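Local coordinates for protein MamA (Candidatus Magnetobacterium bavaricum, PDB 3VTX) that is built of tandem tetratricopeptide repeats, stacked helical hairpins of the kind that commonly serve as a scaffold for protein-protein interaction, at residues M9-K14 and I25-K30; Y77-A82 and I93-R98; L113-D118 and E128-T133. All blocks are in the same frame, centred on the assembly; numbering follows the deposited sequence. Where two conformers were deposited one is given.

Contact 1. Residues M9-K14 and I25-K30; sequences MDIGDK and IRAYKK
Y28 lays its ring against the backbone of helix 5-18 at G12. One ring face takes the CA of G12, which stands 4.2 Å from the centroid of the Y28 ring and 28° off its normal. This is a CH-pi contact with the main chain itself. The first torsion of Y28 sets CG anti to its carbonyl carbon, beside the backbone N, and from there the ring runs across to the other helix.

The phenol then reaches D13. Y28 OH donates to OD1 of D13 over 2.6 Å, a short bond. The acceptor lies at the ring edge, in the ring plane. It is met on the anti side, slightly out of the carboxylate plane. The two side chains cross at about a right angle, and their planes stand 63° apart. The other oxygen, OD2, forms a salt bridge with K44 of helix 39-51. The carboxylate is thus held at both oxygens, and the lysine charge probably stabilises its ionised form.

Beside the ring, A27 points its methyl at G12, with A27 CB 3.6 Å from G12 N. The CA atoms of G12 and A27 come within 5.0 Å of each other. I11 adds its CG2 branch at 4.1 Å from A27 CB. M9 sits more loosely at the ring, its CG 4.3 Å from Y28 CE1. M9 also touches E40, T41 and K44 on helix 39-51, while Y28 touches T48 there.

The segment axes approach to 7.8 Å and run nearly antiparallel, at 159°. Glycine in the first helix, facing alanine and a large residue in the second, is the helical-hairpin packing characteristic of a tetratricopeptide repeat.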
loop_
_atom_site.group_PDB
_atom_site.type_symbol
_atom_site.label_atom_id
_atom_site.label_comp_id
_atom_site.label_asym_id
_atom_site.label_seq_id
_atom_site.Cartn_x
_atom_site.Cartn_y
_atom_site.Cartn_z
ATOM N N MET A 9 3.129 18.394 -17.804
ATOM C CA MET A 9 3.378 17.102 -17.207
ATOM C C MET A 9 4.893 16.822 -17.123
ATOM O O MET A 9 5.369 16.334 -16.114
ATOM C CB MET A 9 2.611 15.988 -17.922
ATOM C CG MET A 9 2.470 14.744 -17.068
ATOM S SD MET A 9 1.663 13.377 -18.015
ATOM C CE MET A 9 0.347 14.268 -18.910
ATOM N N ASP A 10 5.682 17.071 -18.184
ATOM C CA ASP A 10 7.180 16.862 -18.140
ATOM C C ASP A 10 7.866 17.666 -17.051
ATOM O O ASP A 10 8.800 17.213 -16.379
ATOM C CB ASP A 10 7.887 17.312 -19.452
ATOM C CG ASP A 10 9.449 17.431 -19.291
ATOM O OD1 ASP A 10 10.084 16.384 -18.993
ATOM O OD2 ASP A 10 10.033 18.561 -19.432
ATOM N N ILE A 11 7.481 18.933 -16.940
ATOM C CA ILE A 11 8.035 19.816 -15.877
ATOM C C ILE A 11 7.754 19.161 -14.525
ATOM O O ILE A 11 8.655 18.949 -13.705
ATOM C CB ILE A 11 7.458 21.249 -15.957
ATOM C CG1 ILE A 11 7.997 21.970 -17.211
ATOM C CG2 ILE A 11 7.839 22.075 -14.712
ATOM C CD1 ILE A 11 7.166 23.142 -17.652
ATOM N N GLY A 12 6.513 18.726 -14.337
ATOM C CA GLY A 12 6.176 18.103 -13.045
ATOM C C GLY A 12 6.999 16.869 -12.760
ATOM O O GLY A 12 7.494 16.665 -11.660
ATOM N N ASP A 13 7.157 16.020 -13.785
ATOM C CA ASP A 13 7.891 14.789 -13.581
ATOM C C ASP A 13 9.314 15.066 -13.151
ATOM O O ASP A 13 9.861 14.384 -12.312
ATOM C CB ASP A 13 7.895 13.991 -14.882
ATOM C CG ASP A 13 6.574 13.382 -15.182
ATOM O OD1 ASP A 13 5.726 13.214 -14.254
ATOM O OD2 ASP A 13 6.368 12.986 -16.347
ATOM N N LYS A 14 9.936 16.031 -13.804
ATOM C CA LYS A 14 11.351 16.338 -13.575
ATOM C C LYS A 14 11.513 17.019 -12.189
ATOM O O LYS A 14 12.471 16.803 -11.485
ATOM C CB LYS A 14 11.858 17.308 -14.639
ATOM C CG LYS A 14 12.395 16.678 -15.921
ATOM C CD LYS A 14 12.343 17.668 -17.085
ATOM C CE LYS A 14 13.197 18.927 -16.858
ATOM N NZ LYS A 14 13.626 19.494 -18.216
ATOM N N ILE A 25 3.732 19.554 -7.893
ATOM C CA ILE A 25 2.299 19.741 -7.697
ATOM C C ILE A 25 1.729 20.928 -8.497
ATOM O O ILE A 25 0.666 20.835 -9.094
ATOM C CB ILE A 25 2.034 19.966 -6.203
ATOM C CG1 ILE A 25 2.186 18.595 -5.456
ATOM C CG2 ILE A 25 0.609 20.458 -5.970
ATOM C CD1 ILE A 25 2.378 18.675 -3.936
ATOM N N ARG A 26 2.454 22.038 -8.499
ATOM C CA ARG A 26 2.062 23.188 -9.310
ATOM C C ARG A 26 1.910 22.843 -10.782
ATOM O O ARG A 26 0.911 23.228 -11.399
ATOM C CB ARG A 26 2.988 24.388 -9.106
ATOM C CG ARG A 26 2.726 25.021 -7.799
ATOM C CD ARG A 26 3.526 26.327 -7.561
ATOM N NE ARG A 26 4.853 26.035 -7.081
ATOM C CZ ARG A 26 5.971 26.148 -7.762
ATOM N NH1 ARG A 26 7.113 25.873 -7.153
ATOM N NH2 ARG A 26 5.945 26.609 -8.977
ATOM N N ALA A 27 2.879 22.146 -11.329
ATOM C CA ALA A 27 2.829 21.768 -12.711
ATOM C C ALA A 27 1.651 20.805 -13.038
ATOM O O ALA A 27 0.907 21.010 -13.992
ATOM C CB ALA A 27 4.174 21.165 -13.134
ATOM N N TYR A 28 1.367 19.836 -12.147
ATOM C CA TYR A 28 0.310 18.892 -12.380
ATOM C C TYR A 28 -1.041 19.528 -12.229
ATOM O O TYR A 28 -1.985 19.269 -13.045
ATOM C CB TYR A 28 0.501 17.716 -11.417
ATOM C CG TYR A 28 1.734 16.817 -11.598
ATOM C CD1 TYR A 28 2.215 16.452 -12.844
ATOM C CD2 TYR A 28 2.359 16.247 -10.503
ATOM C CE1 TYR A 28 3.325 15.666 -12.971
ATOM C CE2 TYR A 28 3.422 15.384 -10.640
ATOM C CZ TYR A 28 3.884 15.081 -11.880
ATOM O OH TYR A 28 4.925 14.227 -11.980
ATOM N N LYS A 29 -1.146 20.485 -11.291
ATOM C CA LYS A 29 -2.345 21.230 -11.121
ATOM C C LYS A 29 -2.651 22.083 -12.379
ATOM O O LYS A 29 -3.849 22.283 -12.713
ATOM C CB LYS A 29 -2.366 22.060 -9.876
ATOM C CG LYS A 29 -2.557 21.278 -8.547
ATOM C CD LYS A 29 -2.539 22.139 -7.343
ATOM C CE LYS A 29 -2.811 21.406 -6.068
ATOM N NZ LYS A 29 -2.711 22.357 -4.926
ATOM N N LYS A 30 -1.594 22.605 -12.993
ATOM C CA LYS A 30 -1.736 23.442 -14.204
ATOM C C LYS A 30 -2.284 22.524 -15.343
ATOM O O LYS A 30 -3.251 22.910 -16.014
ATOM C CB LYS A 30 -0.423 24.060 -14.560
ATOM C CG LYS A 30 -0.528 24.978 -15.871
ATOM C CD LYS A 30 0.432 26.152 -15.878
ATOM C CE LYS A 30 0.015 27.220 -16.954
ATOM N NZ LYS A 30 -1.435 27.617 -16.723
#

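Contact 2. Residues Y77-A82 and I93-R98; sequences YILGSA and IDALQR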
loop_
_atom_site.group_PDB
_atom_site.type_symbol
_atom_site.label_atom_id
_atom_site.label_comp_id
_atom_site.label_asym_id
_atom_site.label_seq_id
_atom_site.Cartn_x
_atom_site.Cartn_y
_atom_site.Cartn_z
ATOM N N TYR A 77 -4.886 0.390 -4.915
ATOM C CA TYR A 77 -4.004 0.069 -3.819
ATOM C C TYR A 77 -3.625 1.364 -3.105
ATOM O O TYR A 77 -3.568 1.400 -1.881
ATOM C CB TYR A 77 -2.741 -0.672 -4.338
ATOM C CG TYR A 77 -1.658 -0.802 -3.256
ATOM C CD1 TYR A 77 -1.834 -1.646 -2.121
ATOM C CD2 TYR A 77 -0.499 -0.033 -3.325
ATOM C CE1 TYR A 77 -0.850 -1.720 -1.189
ATOM C CE2 TYR A 77 0.509 -0.099 -2.328
ATOM C CZ TYR A 77 0.273 -0.940 -1.274
ATOM O OH TYR A 77 1.198 -1.052 -0.251
ATOM N N ILE A 78 -3.256 2.391 -3.859
ATOM C CA ILE A 78 -2.795 3.635 -3.263
ATOM C C ILE A 78 -3.958 4.304 -2.581
ATOM O O ILE A 78 -3.819 4.749 -1.455
ATOM C CB ILE A 78 -2.114 4.570 -4.259
ATOM C CG1 ILE A 78 -0.878 3.891 -4.899
ATOM C CG2 ILE A 78 -1.792 5.905 -3.531
ATOM C CD1 ILE A 78 -0.250 4.648 -6.141
ATOM N N LEU A 79 -5.122 4.293 -3.209
ATOM C CA LEU A 79 -6.334 4.864 -2.633
ATOM C C LEU A 79 -6.687 4.136 -1.362
ATOM O O LEU A 79 -6.987 4.725 -0.352
ATOM C CB LEU A 79 -7.509 4.746 -3.611
ATOM C CG LEU A 79 -8.911 5.230 -3.108
ATOM C CD1 LEU A 79 -8.823 6.674 -2.566
ATOM C CD2 LEU A 79 -10.013 5.114 -4.242
ATOM N N GLY A 80 -6.652 2.821 -1.406
ATOM C CA GLY A 80 -6.995 2.090 -0.159
ATOM C C GLY A 80 -5.970 2.245 0.952
ATOM O O GLY A 80 -6.331 2.419 2.112
ATOM N N SER A 81 -4.703 2.219 0.592
ATOM C CA SER A 81 -3.609 2.534 1.546
ATOM C C SER A 81 -3.773 3.912 2.194
ATOM O O SER A 81 -3.628 4.080 3.414
ATOM C CB SER A 81 -2.224 2.388 0.884
ATOM O OG SER A 81 -1.936 1.067 0.490
ATOM N N ALA A 82 -4.098 4.900 1.385
ATOM C CA ALA A 82 -4.316 6.260 1.872
ATOM C C ALA A 82 -5.502 6.358 2.812
ATOM O O ALA A 82 -5.491 7.087 3.833
ATOM C CB ALA A 82 -4.544 7.216 0.641
ATOM N N ILE A 93 -10.744 -0.969 2.872
ATOM C CA ILE A 93 -11.137 -2.337 2.470
ATOM C C ILE A 93 -11.695 -2.311 1.066
ATOM O O ILE A 93 -11.309 -3.108 0.216
ATOM C CB ILE A 93 -12.154 -2.937 3.461
ATOM C CG1 ILE A 93 -11.507 -3.223 4.825
ATOM C CG2 ILE A 93 -12.734 -4.251 2.937
ATOM C CD1 ILE A 93 -12.541 -3.405 5.927
ATOM N N ASP A 94 -12.678 -1.443 0.834
ATOM C CA ASP A 94 -13.355 -1.441 -0.475
ATOM C C ASP A 94 -12.344 -1.276 -1.610
ATOM O O ASP A 94 -12.319 -2.075 -2.536
ATOM C CB ASP A 94 -14.439 -0.379 -0.584
ATOM C CG ASP A 94 -15.641 -0.618 0.338
ATOM O OD1 ASP A 94 -15.857 -1.728 0.931
ATOM O OD2 ASP A 94 -16.378 0.386 0.510
ATOM N N ALA A 95 -11.443 -0.294 -1.491
ATOM C CA ALA A 95 -10.437 -0.087 -2.456
ATOM C C ALA A 95 -9.429 -1.184 -2.585
ATOM O O ALA A 95 -9.073 -1.538 -3.683
ATOM C CB ALA A 95 -9.673 1.278 -2.174
ATOM N N LEU A 96 -8.965 -1.746 -1.465
ATOM C CA LEU A 96 -7.974 -2.786 -1.537
ATOM C C LEU A 96 -8.583 -4.051 -2.193
ATOM O O LEU A 96 -7.882 -4.721 -2.970
ATOM C CB LEU A 96 -7.439 -3.146 -0.153
ATOM C CG LEU A 96 -6.649 -2.004 0.473
ATOM C CD1 LEU A 96 -6.478 -2.148 1.962
ATOM C CD2 LEU A 96 -5.286 -1.921 -0.185
ATOM N N GLN A 97 -9.851 -4.322 -1.891
ATOM C CA GLN A 97 -10.601 -5.438 -2.513
ATOM C C GLN A 97 -10.630 -5.235 -4.031
ATOM O O GLN A 97 -10.453 -6.203 -4.824
ATOM C CB GLN A 97 -12.050 -5.527 -1.993
ATOM C CG GLN A 97 -12.221 -6.185 -0.622
ATOM C CD GLN A 97 -13.671 -6.175 -0.169
ATOM O OE1 GLN A 97 -14.494 -5.454 -0.715
ATOM N NE2 GLN A 97 -13.980 -6.972 0.833
ATOM N N ARG A 98 -10.878 -4.008 -4.435
ATOM C CA ARG A 98 -10.862 -3.709 -5.847
ATOM C C ARG A 98 -9.529 -3.909 -6.461
ATOM O O ARG A 98 -9.454 -4.419 -7.561
ATOM C CB ARG A 98 -11.445 -2.361 -6.187
ATOM C CG ARG A 98 -12.977 -2.344 -5.965
ATOM C CD ARG A 98 -13.703 -1.143 -6.551
ATOM N NE ARG A 98 -14.296 -0.310 -5.498
ATOM C CZ ARG A 98 -15.494 -0.469 -4.930
ATOM N NH1 ARG A 98 -16.326 -1.443 -5.302
ATOM N NH2 ARG A 98 -15.867 0.380 -3.983
#
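A95 and G80 meet most closely, with A95 CB 3.4 Å from G80 CA. The methyl of A95 points at the glycine backbone, and the two CA atoms approach to 4.7 Å. L79 flanks this methyl from the same helix as G80, its CG 4.1 Å from A95 CB. L96 has CG anti to its carbonyl carbon (chi1 -66°), which sets L96 CG 4.2 Å from G80 CA. Its CD2 branch reaches the Y77 ring, 4.0 Å from Y77 CD1, and the two side chains cross obliquely.

The next shell concerns Y77. S81 OG donates to Y77 O over 2.9 Å, and S81 N donates to the same oxygen. The two donors arrive from opposite faces of the carbonyl plane. S81 OG also stands 3.4 Å above one face of the Y77 ring, toward its rim. The ring meets Y106 and touches D108 and K112 of helix 107-119. On another flank, L79 touches V66 of helix 55-68.

The side-chain contacts across the two helices are apolar. Two antiparallel helices brought close over a glycine-alanine pair with a large side chain beside it, here leucine, are characteristic of the helix pair of a tetratricopeptide repeat.

Contact 3. Residues L113-D118 and E128-T133; sequences LGLVYD and EAYEKT
Y130 and A129 make the apolar part of the contact by packing on the backbone at G114. A129 points its CB at the glycine, 3.6 Å from G114 N. Y130 packs against the same backbone, its CE1 3.5 Å from G114 C. The first torsion of Y130 puts CG anti to its carbonyl carbon (chi1 -58°), and the ring extends from there to the facing helix. L115 crosses Y130 at about a right angle. Its CD2 branch does the touching, 4.2 Å from Y130 CE1, and the same methyl lies against the hydroxyl, 3.5 Å from Y130 OH. L113 adds a looser contact through CD2, at 4.4 Å from A129 CB.

The polar part gathers at the phenol. A water lies 2.8 Å from Y130 OH and also donates a weak hydrogen bond to D118 OD2. It bridges the two side chains, weakly on the D118 side. The stronger partner of D118 is H123, whose ND1 is hydrogen-bonded to D118 OD1. That bond ties the carboxylate to the start of helix 123-136.

The two segments run nearly antiparallel, at 158°, with their axes 8.6 Å apart. They belong to the helical hairpin of one tetratricopeptide repeat. Helix 141-153 packs on one flank, where Y130 touches S146 and I147 and D118 touches L149 and A150. Helix 89-102 packs against L113, V116 and Y117.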
loop_
_atom_site.group_PDB
_atom_site.type_symbol
_atom_site.label_atom_id
_atom_site.label_comp_id
_atom_site.label_asym_id
_atom_site.label_seq_id
_atom_site.Cartn_x
_atom_site.Cartn_y
_atom_site.Cartn_z
ATOM N N LEU A 113 -4.487 -5.139 3.287
ATOM C CA LEU A 113 -5.847 -5.515 3.607
ATOM C C LEU A 113 -5.865 -6.259 4.909
ATOM O O LEU A 113 -6.696 -6.008 5.770
ATOM C CB LEU A 113 -6.450 -6.417 2.467
ATOM C CG LEU A 113 -7.841 -6.878 2.788
ATOM C CD1 LEU A 113 -8.915 -5.688 2.810
ATOM C CD2 LEU A 113 -8.219 -7.941 1.670
ATOM N N GLY A 114 -4.889 -7.126 5.081
ATOM C CA GLY A 114 -4.752 -7.835 6.338
ATOM C C GLY A 114 -4.479 -6.909 7.542
ATOM O O GLY A 114 -5.114 -7.060 8.622
ATOM N N LEU A 115 -3.628 -5.905 7.323
ATOM C CA LEU A 115 -3.316 -4.916 8.347
ATOM C C LEU A 115 -4.599 -4.174 8.711
ATOM O O LEU A 115 -4.881 -3.937 9.928
ATOM C CB LEU A 115 -2.260 -3.931 7.904
ATOM C CG LEU A 115 -0.862 -4.547 7.755
ATOM C CD1 LEU A 115 0.071 -3.417 7.243
ATOM C CD2 LEU A 115 -0.258 -5.193 9.068
ATOM N N VAL A 116 -5.371 -3.781 7.728
ATOM C CA VAL A 116 -6.615 -3.055 7.979
ATOM C C VAL A 116 -7.592 -3.962 8.809
ATOM O O VAL A 116 -8.092 -3.510 9.882
ATOM C CB VAL A 116 -7.270 -2.564 6.712
ATOM C CG1 VAL A 116 -8.613 -1.806 7.038
ATOM C CG2 VAL A 116 -6.399 -1.626 5.946
ATOM N N TYR A 117 -7.813 -5.184 8.382
ATOM C CA TYR A 117 -8.704 -6.114 9.100
ATOM C C TYR A 117 -8.245 -6.358 10.512
ATOM O O TYR A 117 -9.014 -6.244 11.454
ATOM C CB TYR A 117 -8.783 -7.416 8.400
ATOM C CG TYR A 117 -9.756 -7.453 7.220
ATOM C CD1 TYR A 117 -11.061 -6.929 7.284
ATOM C CD2 TYR A 117 -9.379 -8.151 6.077
ATOM C CE1 TYR A 117 -11.912 -7.041 6.179
ATOM C CE2 TYR A 117 -10.252 -8.248 4.986
ATOM C CZ TYR A 117 -11.484 -7.710 5.070
ATOM O OH TYR A 117 -12.299 -7.867 3.966
ATOM N N ASP A 118 -6.946 -6.510 10.704
ATOM C CA ASP A 118 -6.497 -6.810 12.053
ATOM C C ASP A 118 -6.725 -5.587 12.957
ATOM O O ASP A 118 -7.044 -5.762 14.153
ATOM C CB ASP A 118 -5.048 -7.215 12.114
ATOM C CG ASP A 118 -4.712 -8.061 13.403
ATOM O OD1 ASP A 118 -5.453 -9.008 13.677
ATOM O OD2 ASP A 118 -3.730 -7.648 14.107
ATOM N N GLU A 128 -6.495 -14.682 6.708
ATOM C CA GLU A 128 -6.711 -15.129 5.313
ATOM C C GLU A 128 -5.849 -14.279 4.349
ATOM O O GLU A 128 -5.127 -14.812 3.498
ATOM C CB GLU A 128 -8.214 -15.023 4.992
ATOM C CG GLU A 128 -8.641 -15.386 3.537
ATOM C CD GLU A 128 -10.169 -15.343 3.354
ATOM O OE1 GLU A 128 -10.907 -14.518 3.991
ATOM O OE2 GLU A 128 -10.618 -16.149 2.551
ATOM N N ALA A 129 -5.851 -12.957 4.550
ATOM C CA ALA A 129 -5.113 -12.037 3.661
ATOM C C ALA A 129 -3.607 -12.230 3.854
ATOM O O ALA A 129 -2.791 -12.222 2.916
ATOM C CB ALA A 129 -5.473 -10.540 4.011
ATOM N N TYR A 130 -3.163 -12.391 5.102
ATOM C CA TYR A 130 -1.737 -12.645 5.302
ATOM C C TYR A 130 -1.230 -13.993 4.699
ATOM O O TYR A 130 -0.064 -14.067 4.252
ATOM C CB TYR A 130 -1.356 -12.645 6.791
ATOM C CG TYR A 130 -1.666 -11.377 7.566
ATOM C CD1 TYR A 130 -1.407 -10.140 7.032
ATOM C CD2 TYR A 130 -2.154 -11.444 8.899
ATOM C CE1 TYR A 130 -1.613 -8.966 7.802
ATOM C CE2 TYR A 130 -2.396 -10.266 9.673
ATOM C CZ TYR A 130 -2.168 -9.046 9.071
ATOM O OH TYR A 130 -2.259 -7.902 9.849
ATOM N N GLU A 131 -2.065 -15.022 4.810
ATOM C CA GLU A 131 -1.779 -16.333 4.248
ATOM C C GLU A 131 -1.602 -16.173 2.736
ATOM O O GLU A 131 -0.641 -16.732 2.158
ATOM C CB GLU A 131 -2.901 -17.306 4.595
ATOM C CG GLU A 131 -2.775 -17.797 6.028
ATOM C CD GLU A 131 -3.849 -18.726 6.462
ATOM O OE1 GLU A 131 -4.942 -18.726 5.841
ATOM O OE2 GLU A 131 -3.599 -19.483 7.439
ATOM N N LYS A 132 -2.460 -15.363 2.136
ATOM C CA LYS A 132 -2.362 -15.132 0.681
ATOM C C LYS A 132 -1.095 -14.421 0.403
ATOM O O LYS A 132 -0.443 -14.736 -0.567
ATOM C CB LYS A 132 -3.537 -14.338 0.154
ATOM C CG LYS A 132 -3.681 -14.274 -1.315
ATOM C CD LYS A 132 -4.114 -15.620 -1.947
ATOM C CE LYS A 132 -4.109 -15.461 -3.503
ATOM N NZ LYS A 132 -4.131 -16.796 -4.207
ATOM N N THR A 133 -0.702 -13.422 1.252
ATOM C CA THR A 133 0.539 -12.710 1.112
ATOM C C THR A 133 1.727 -13.644 1.104
ATOM O O THR A 133 2.606 -13.518 0.275
ATOM C CB THR A 133 0.759 -11.621 2.214
ATOM O OG1 THR A 133 -0.367 -10.692 2.204
ATOM C CG2 THR A 133 2.071 -10.886 2.070
HETATM O O HOH W 1 -1.725 -8.633 12.512
#

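In the fold
The three contacts follow one another along the chain, each between consecutive antiparallel helices and each in a different tetratricopeptide repeat. All three pair a glycine with an alanine. Contacts 1 and 3 set a tyrosine beside the pair, contact 2 a leucine. Contacts 2 and 3 have centres 13 Å apart and touch directly where helix 89-102 meets helix 107-119. There I93 CD1 lies 3.7 Å from Y117 CE1, and L96 CD1 lies 3.8 Å from L113 CA. Contact 1 stands apart, its centre 25 Å from that of contact 2 and 36 Å from that of contact 3. Contacts 1 and 3 lie on opposite sides of the chain's centre.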